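Long-range contact in centrosome-associated zinc finger protein Cp190 (Drosophila melanogaster, PDB 6ER1), which organizes chromatin domains and their boundaries when recruited by insulator DNA-binding proteins, and forms homodimers through its N-terminal BTB domain: residues Leu47-Thr58 against Val86-Tyr94. Residues are numbered along the deposited sequence; the frame is centred on the assembly and turned at random.
Sequences LKVHRLVLSACT and VVPIVNFMY
Tyr-94 OH is gripped twice by His-50. Tyr-94 OH accepts a hydrogen bond from the backbone His-50 N, 2.9 Å away. Tyr-94 OH and His-50 ND1 share a short one of 2.6 Å, in which either atom could be the donor. The hydroxyl lies at the edge of the imidazole, near its plane, and the two rings meet rim to rim with planes at 58°. His-50 CG stands anti to the carbonyl carbon (chi1 -56°), beside the backbone N. The turn of the ring then brings ND1 to the same oxygen that the backbone N reaches. The far side of the imidazole is tied down as well, NE2 bonding to Asp-33 O. His-50 is also the N-cap residue of helix 51-57, so the tyrosine is held where strand 46-49 gives way to that helix. A water joins the two helices further along, donating to Val-53 O and Met-93 O. Met-93 O also accepts from Trp-17 NE1 of the second subunit, so this part of the BTB/POZ fold lies at the dimer interface. Here helices 51-57 and 86-94 cross nearly perpendicularly, at 91°, their axes 9.3 Å apart. Val-53 CG1 sits over the centre of the Tyr-94 ring, 3.7 Å from its centroid, as a CH-pi contact. Phe-29 of helix 17-31 stacks with the same tyrosine. Met-93 runs across Leu-54 at about a right angle, its SD 3.8 Å from Leu-54 CG. Extended beyond CG, the methionine carries CE on to Thr-58 CG2, 3.6 Å away, while its CG lies against Cys-57 SG. Toward the strand the packing becomes mainly aliphatic. Val-49 CG1 touches Val-90 CG1 at 3.9 Å. Leu-47 and Val-90 meet tip to tip, and Leu-47 CD2 also reaches the methyls of Val-86 and Val-87.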
ATOM      1  N   LEU A  47     -10.642   3.403 -14.206  1.00 16.95           N
ATOM      2  CA  LEU A  47     -10.332   3.651 -12.800  1.00 17.34           C
ATOM      3  C   LEU A  47      -8.946   3.049 -12.535  1.00 17.70           C
ATOM      4  O   LEU A  47      -8.744   1.837 -12.708  1.00 18.83           O
ATOM      5  CB  LEU A  47     -11.365   2.986 -11.901  1.00 17.72           C
ATOM      6  CG  LEU A  47     -11.208   3.133 -10.392  1.00 18.75           C
ATOM      7  CD1 LEU A  47     -11.177   4.591  -9.974  1.00 21.23           C
ATOM      8  CD2 LEU A  47     -12.249   2.363  -9.622  1.00 20.86           C
ATOM      9  N   LYS A  48      -8.002   3.886 -12.118  1.00 17.14           N
ATOM     10  CA  LYS A  48      -6.626   3.441 -11.829  1.00 17.40           C
ATOM     11  C   LYS A  48      -6.444   3.176 -10.353  1.00 17.69           C
ATOM     12  O   LYS A  48      -6.814   4.014  -9.530  1.00 18.37           O
ATOM     13  CB  LYS A  48      -5.619   4.469 -12.305  1.00 19.03           C
ATOM     14  CG  LYS A  48      -5.669   4.603 -13.815  1.00 20.96           C
ATOM     15  CD  LYS A  48      -4.705   5.577 -14.433  1.00 28.63           C
ATOM     16  CE  LYS A  48      -4.842   5.481 -15.960  1.00 29.41           C
ATOM     17  NZ  LYS A  48      -3.912   6.367 -16.707  1.00 37.00           N
ATOM     18  N   VAL A  49      -5.856   2.026 -10.019  1.00 17.02           N
ATOM     19  CA  VAL A  49      -5.806   1.567  -8.652  1.00 16.81           C
ATOM     20  C   VAL A  49      -4.404   0.971  -8.390  1.00 16.25           C
ATOM     21  O   VAL A  49      -3.573   0.821  -9.288  1.00 18.29           O
ATOM     22  CB  VAL A  49      -6.924   0.518  -8.393  1.00 17.02           C
ATOM     23  CG1 VAL A  49      -8.295   1.093  -8.615  1.00 17.64           C
ATOM     24  CG2 VAL A  49      -6.734  -0.718  -9.260  1.00 19.01           C
ATOM     25  N   HIS A  50      -4.209   0.569  -7.143  1.00 16.85           N
ATOM     26  CA  HIS A  50      -3.011  -0.166  -6.669  1.00 17.55           C
ATOM     27  C   HIS A  50      -3.373  -1.603  -6.425  1.00 16.38           C
ATOM     28  O   HIS A  50      -4.206  -1.888  -5.563  1.00 17.14           O
ATOM     29  CB  HIS A  50      -2.475   0.442  -5.392  1.00 18.64           C
ATOM     30  CG  HIS A  50      -2.148   1.894  -5.484  1.00 17.41           C
ATOM     31  ND1 HIS A  50      -3.053   2.876  -5.113  1.00 19.66           N
ATOM     32  CD2 HIS A  50      -1.053   2.550  -5.944  1.00 18.18           C
ATOM     33  CE1 HIS A  50      -2.523   4.062  -5.311  1.00 19.12           C
ATOM     34  NE2 HIS A  50      -1.311   3.899  -5.824  1.00 18.58           N
ATOM     35  N   ARG A  51      -2.734  -2.515  -7.145  1.00 17.64           N
ATOM     36  CA  ARG A  51      -2.985  -3.947  -7.015  1.00 19.76           C
ATOM     37  C   ARG A  51      -2.929  -4.414  -5.563  1.00 19.57           C
ATOM     38  O   ARG A  51      -3.806  -5.189  -5.147  1.00 21.62           O
ATOM     39  CB  ARG A  51      -2.013  -4.717  -7.872  1.00 26.44           C
ATOM     40  CG  ARG A  51      -2.403  -6.135  -8.148  1.00 30.19           C
ATOM     41  CD  ARG A  51      -1.381  -6.811  -9.072  1.00 29.38           C
ATOM     42  NE  ARG A  51      -1.617  -6.418 -10.468  1.00 29.60           N
ATOM     43  CZ  ARG A  51      -0.884  -5.574 -11.184  1.00 33.04           C
ATOM     44  NH1 ARG A  51       0.193  -4.988 -10.676  1.00 35.77           N
ATOM     45  NH2 ARG A  51      -1.230  -5.307 -12.447  1.00 37.80           N
ATOM     46  N   LEU A  52      -1.923  -3.943  -4.807  1.00 18.13           N
ATOM     47  CA  LEU A  52      -1.756  -4.406  -3.448  1.00 17.18           C
ATOM     48  C   LEU A  52      -2.898  -3.986  -2.551  1.00 16.98           C
ATOM     49  O   LEU A  52      -3.225  -4.723  -1.599  1.00 19.78           O
ATOM     50  CB  LEU A  52      -0.410  -3.979  -2.921  1.00 22.80           C
ATOM     51  CG  LEU A  52      -0.104  -2.610  -2.368  1.00 26.74           C
ATOM     52  CD1 LEU A  52      -0.775  -2.405  -1.013  1.00 27.50           C
ATOM     53  CD2 LEU A  52       1.388  -2.395  -2.186  1.00 28.15           C
ATOM     54  N   VAL A  53      -3.524  -2.816  -2.838  1.00 16.23           N
ATOM     55  CA  VAL A  53      -4.646  -2.408  -2.005  1.00 15.94           C
ATOM     56  C   VAL A  53      -5.834  -3.350  -2.235  1.00 15.63           C
ATOM     57  O   VAL A  53      -6.524  -3.787  -1.291  1.00 16.77           O
ATOM     58  CB  VAL A  53      -5.039  -0.951  -2.311  1.00 15.41           C
ATOM     59  CG1 VAL A  53      -6.274  -0.570  -1.525  1.00 16.95           C
ATOM     60  CG2 VAL A  53      -3.883  -0.023  -1.916  1.00 17.13           C
ATOM     61  N   LEU A  54      -6.092  -3.638  -3.499  1.00 16.12           N
ATOM     62  CA  LEU A  54      -7.205  -4.535  -3.858  1.00 17.04           C
ATOM     63  C   LEU A  54      -6.973  -5.934  -3.234  1.00 16.19           C
ATOM     64  O   LEU A  54      -7.868  -6.568  -2.620  1.00 16.78           O
ATOM     65  CB  LEU A  54      -7.341  -4.617  -5.371  1.00 18.49           C
ATOM     66  CG  LEU A  54      -8.217  -3.476  -6.004  1.00 18.66           C
ATOM     67  CD1 LEU A  54      -7.939  -2.093  -5.537  1.00 17.79           C
ATOM     68  CD2 LEU A  54      -8.101  -3.500  -7.507  1.00 23.92           C
ATOM     69  N   SER A  55      -5.730  -6.358  -3.276  1.00 16.92           N
ATOM     70  CA  SER A  55      -5.370  -7.715  -2.818  1.00 15.81           C
ATOM     71  C   SER A  55      -5.489  -7.900  -1.295  1.00 15.17           C
ATOM     72  O   SER A  55      -5.634  -9.026  -0.817  1.00 18.46           O
ATOM     73  CB  SER A  55      -3.972  -8.090  -3.239  1.00 20.88           C
ATOM     74  OG  SER A  55      -3.824  -8.012  -4.667  1.00 24.89           O
ATOM     75  N   ALA A  56      -5.451  -6.808  -0.535  1.00 15.65           N
ATOM     76  CA  ALA A  56      -5.613  -6.919   0.933  1.00 16.99           C
ATOM     77  C   ALA A  56      -7.005  -7.434   1.320  1.00 15.90           C
ATOM     78  O   ALA A  56      -7.170  -7.993   2.401  1.00 20.26           O
ATOM     79  CB  ALA A  56      -5.383  -5.582   1.581  1.00 18.27           C
ATOM     80  N   CYS A  57      -7.976  -7.150   0.438  1.00 16.53           N
ATOM     81  CA  CYS A  57      -9.396  -7.502   0.696  1.00 17.93           C
ATOM     82  C   CYS A  57      -9.929  -8.686  -0.051  1.00 16.05           C
ATOM     83  O   CYS A  57     -10.968  -9.284   0.355  1.00 18.46           O
ATOM     84  CB  CYS A  57     -10.337  -6.333   0.397  1.00 19.68           C
ATOM     85  SG  CYS A  57     -10.190  -5.008   1.597  1.00 21.03           S
ATOM     86  N   THR A  58      -9.313  -8.995  -1.179  1.00 15.81           N
ATOM     87  CA  THR A  58      -9.881 -10.006  -2.086  1.00 15.34           C
ATOM     88  C   THR A  58      -8.823 -10.592  -3.006  1.00 14.97           C
ATOM     89  O   THR A  58      -7.825  -9.936  -3.277  1.00 17.69           O
ATOM     90  CB  THR A  58     -11.020  -9.386  -2.939  1.00 16.41           C
ATOM     91  OG1 THR A  58     -11.726 -10.395  -3.679  1.00 17.90           O
ATOM     92  CG2 THR A  58     -10.492  -8.291  -3.875  1.00 17.01           C
ATOM     93  N   VAL A  86     -18.134  -1.384  -8.620  1.00 12.95           N
ATOM     94  CA  VAL A  86     -16.660  -1.318  -8.493  1.00 12.71           C
ATOM     95  C   VAL A  86     -16.237  -0.069  -7.791  1.00 13.54           C
ATOM     96  O   VAL A  86     -15.352  -0.065  -6.893  1.00 14.59           O
ATOM     97  CB  VAL A  86     -15.930  -1.503  -9.809  1.00 14.07           C
ATOM     98  CG1 VAL A  86     -14.437  -1.206  -9.692  1.00 14.64           C
ATOM     99  CG2 VAL A  86     -16.217  -2.884 -10.396  1.00 14.05           C
ATOM    100  N   VAL A  87     -16.817   1.078  -8.144  1.00 14.48           N
ATOM    101  CA  VAL A  87     -16.372   2.327  -7.527  1.00 14.75           C
ATOM    102  C   VAL A  87     -16.602   2.391  -6.015  1.00 13.46           C
ATOM    103  O   VAL A  87     -15.613   2.642  -5.275  1.00 16.23           O
ATOM    104  CB  VAL A  87     -16.964   3.568  -8.270  1.00 17.38           C
ATOM    105  CG1 VAL A  87     -16.733   4.830  -7.467  1.00 18.78           C
ATOM    106  CG2 VAL A  87     -16.323   3.651  -9.647  1.00 18.52           C
ATOM    107  N   PRO A  88     -17.780   2.001  -5.513  1.00 14.70           N
ATOM    108  CA  PRO A  88     -17.954   2.018  -4.062  1.00 14.32           C
ATOM    109  C   PRO A  88     -17.039   0.952  -3.370  1.00 12.81           C
ATOM    110  O   PRO A  88     -16.561   1.246  -2.258  1.00 13.10           O
ATOM    111  CB  PRO A  88     -19.440   1.726  -3.822  1.00 16.46           C
ATOM    112  CG  PRO A  88     -20.051   1.804  -5.115  1.00 20.19           C
ATOM    113  CD  PRO A  88     -19.080   1.887  -6.219  1.00 16.25           C
ATOM    114  N   ILE A  89     -16.927  -0.212  -4.008  1.00 12.20           N
ATOM    115  CA  ILE A  89     -16.073  -1.288  -3.378  1.00 11.86           C
ATOM    116  C   ILE A  89     -14.624  -0.833  -3.324  1.00 11.65           C
ATOM    117  O   ILE A  89     -13.968  -1.015  -2.271  1.00 13.91           O
ATOM    118  CB  ILE A  89     -16.301  -2.579  -4.107  1.00 12.46           C
ATOM    119  CG1 ILE A  89     -17.691  -3.099  -3.777  1.00 14.47           C
ATOM    120  CG2 ILE A  89     -15.249  -3.617  -3.660  1.00 14.51           C
ATOM    121  CD1 ILE A  89     -18.133  -4.297  -4.550  1.00 16.12           C
ATOM    122  N   VAL A  90     -14.090  -0.284  -4.394  1.00 12.54           N
ATOM    123  CA  VAL A  90     -12.708   0.189  -4.367  1.00 13.05           C
ATOM    124  C   VAL A  90     -12.544   1.294  -3.352  1.00 13.57           C
ATOM    125  O   VAL A  90     -11.539   1.352  -2.597  1.00 14.49           O
ATOM    126  CB  VAL A  90     -12.229   0.616  -5.771  1.00 15.25           C
ATOM    127  CG1 VAL A  90     -10.909   1.395  -5.730  1.00 16.04           C
ATOM    128  CG2 VAL A  90     -12.066  -0.581  -6.676  1.00 15.69           C
ATOM    129  N   ASN A  91     -13.487   2.239  -3.276  1.00 13.64           N
ATOM    130  CA  ASN A  91     -13.348   3.269  -2.269  1.00 13.51           C
ATOM    131  C   ASN A  91     -13.336   2.707  -0.823  1.00 13.65           C
ATOM    132  O   ASN A  91     -12.580   3.192   0.062  1.00 15.78           O
ATOM    133  CB  ASN A  91     -14.415   4.346  -2.416  1.00 15.09           C
ATOM    134  CG  ASN A  91     -14.221   5.259  -3.639  1.00 17.79           C
ATOM    135  OD1 ASN A  91     -13.114   5.466  -4.094  1.00 23.07           O
ATOM    136  ND2 ASN A  91     -15.289   5.868  -4.094  1.00 21.01           N
ATOM    137  N   PHE A  92     -14.132   1.673  -0.603  1.00 13.28           N
ATOM    138  CA  PHE A  92     -14.116   0.919   0.660  1.00 13.68           C
ATOM    139  C   PHE A  92     -12.730   0.312   0.901  1.00 13.02           C
ATOM    140  O   PHE A  92     -12.193   0.434   2.034  1.00 14.21           O
ATOM    141  CB  PHE A  92     -15.183  -0.169   0.683  1.00 13.70           C
ATOM    142  CG  PHE A  92     -15.064  -1.123   1.815  1.00 13.54           C
ATOM    143  CD1 PHE A  92     -15.374  -0.793   3.100  1.00 14.09           C
ATOM    144  CD2 PHE A  92     -14.492  -2.338   1.566  1.00 17.14           C
ATOM    145  CE1 PHE A  92     -15.169  -1.685   4.133  1.00 15.78           C
ATOM    146  CE2 PHE A  92     -14.290  -3.249   2.589  1.00 17.19           C
ATOM    147  CZ  PHE A  92     -14.651  -2.928   3.868  1.00 16.90           C
ATOM    148  N   MET A  93     -12.141  -0.271  -0.133  1.00 13.08           N
ATOM    149  CA  MET A  93     -10.803  -0.898   0.092  1.00 12.94           C
ATOM    150  C   MET A  93      -9.770   0.110   0.533  1.00 13.37           C
ATOM    151  O   MET A  93      -8.867  -0.216   1.354  1.00 15.09           O
ATOM    152  CB  MET A  93     -10.324  -1.596  -1.154  1.00 13.97           C
ATOM    153  CG  MET A  93     -11.151  -2.762  -1.538  1.00 15.15           C
ATOM    154  SD  MET A  93     -10.732  -3.244  -3.229  1.00 19.60           S
ATOM    155  CE  MET A  93     -11.249  -4.803  -3.232  1.00 19.45           C
ATOM    156  N   TYR A  94      -9.851   1.356   0.082  1.00 14.26           N
ATOM    157  CA  TYR A  94      -8.913   2.426   0.462  1.00 14.93           C
ATOM    158  C   TYR A  94      -9.199   3.079   1.807  1.00 14.66           C
ATOM    159  O   TYR A  94      -8.300   3.669   2.424  1.00 18.52           O
ATOM    160  CB  TYR A  94      -8.837   3.511  -0.600  1.00 14.45           C
ATOM    161  CG  TYR A  94      -7.985   3.145  -1.796  1.00 14.07           C
ATOM    162  CD1 TYR A  94      -8.479   2.427  -2.858  1.00 14.91           C
ATOM    163  CD2 TYR A  94      -6.626   3.476  -1.821  1.00 13.79           C
ATOM    164  CE1 TYR A  94      -7.686   2.058  -3.929  1.00 14.82           C
ATOM    165  CE2 TYR A  94      -5.830   3.122  -2.888  1.00 13.96           C
ATOM    166  CZ  TYR A  94      -6.346   2.401  -3.943  1.00 14.58           C
ATOM    167  OH  TYR A  94      -5.577   2.080  -5.026  1.00 17.25           O
TER
HETATM  168  O   HOH W   1      -7.674  -2.844   1.157  1.00 22.33           O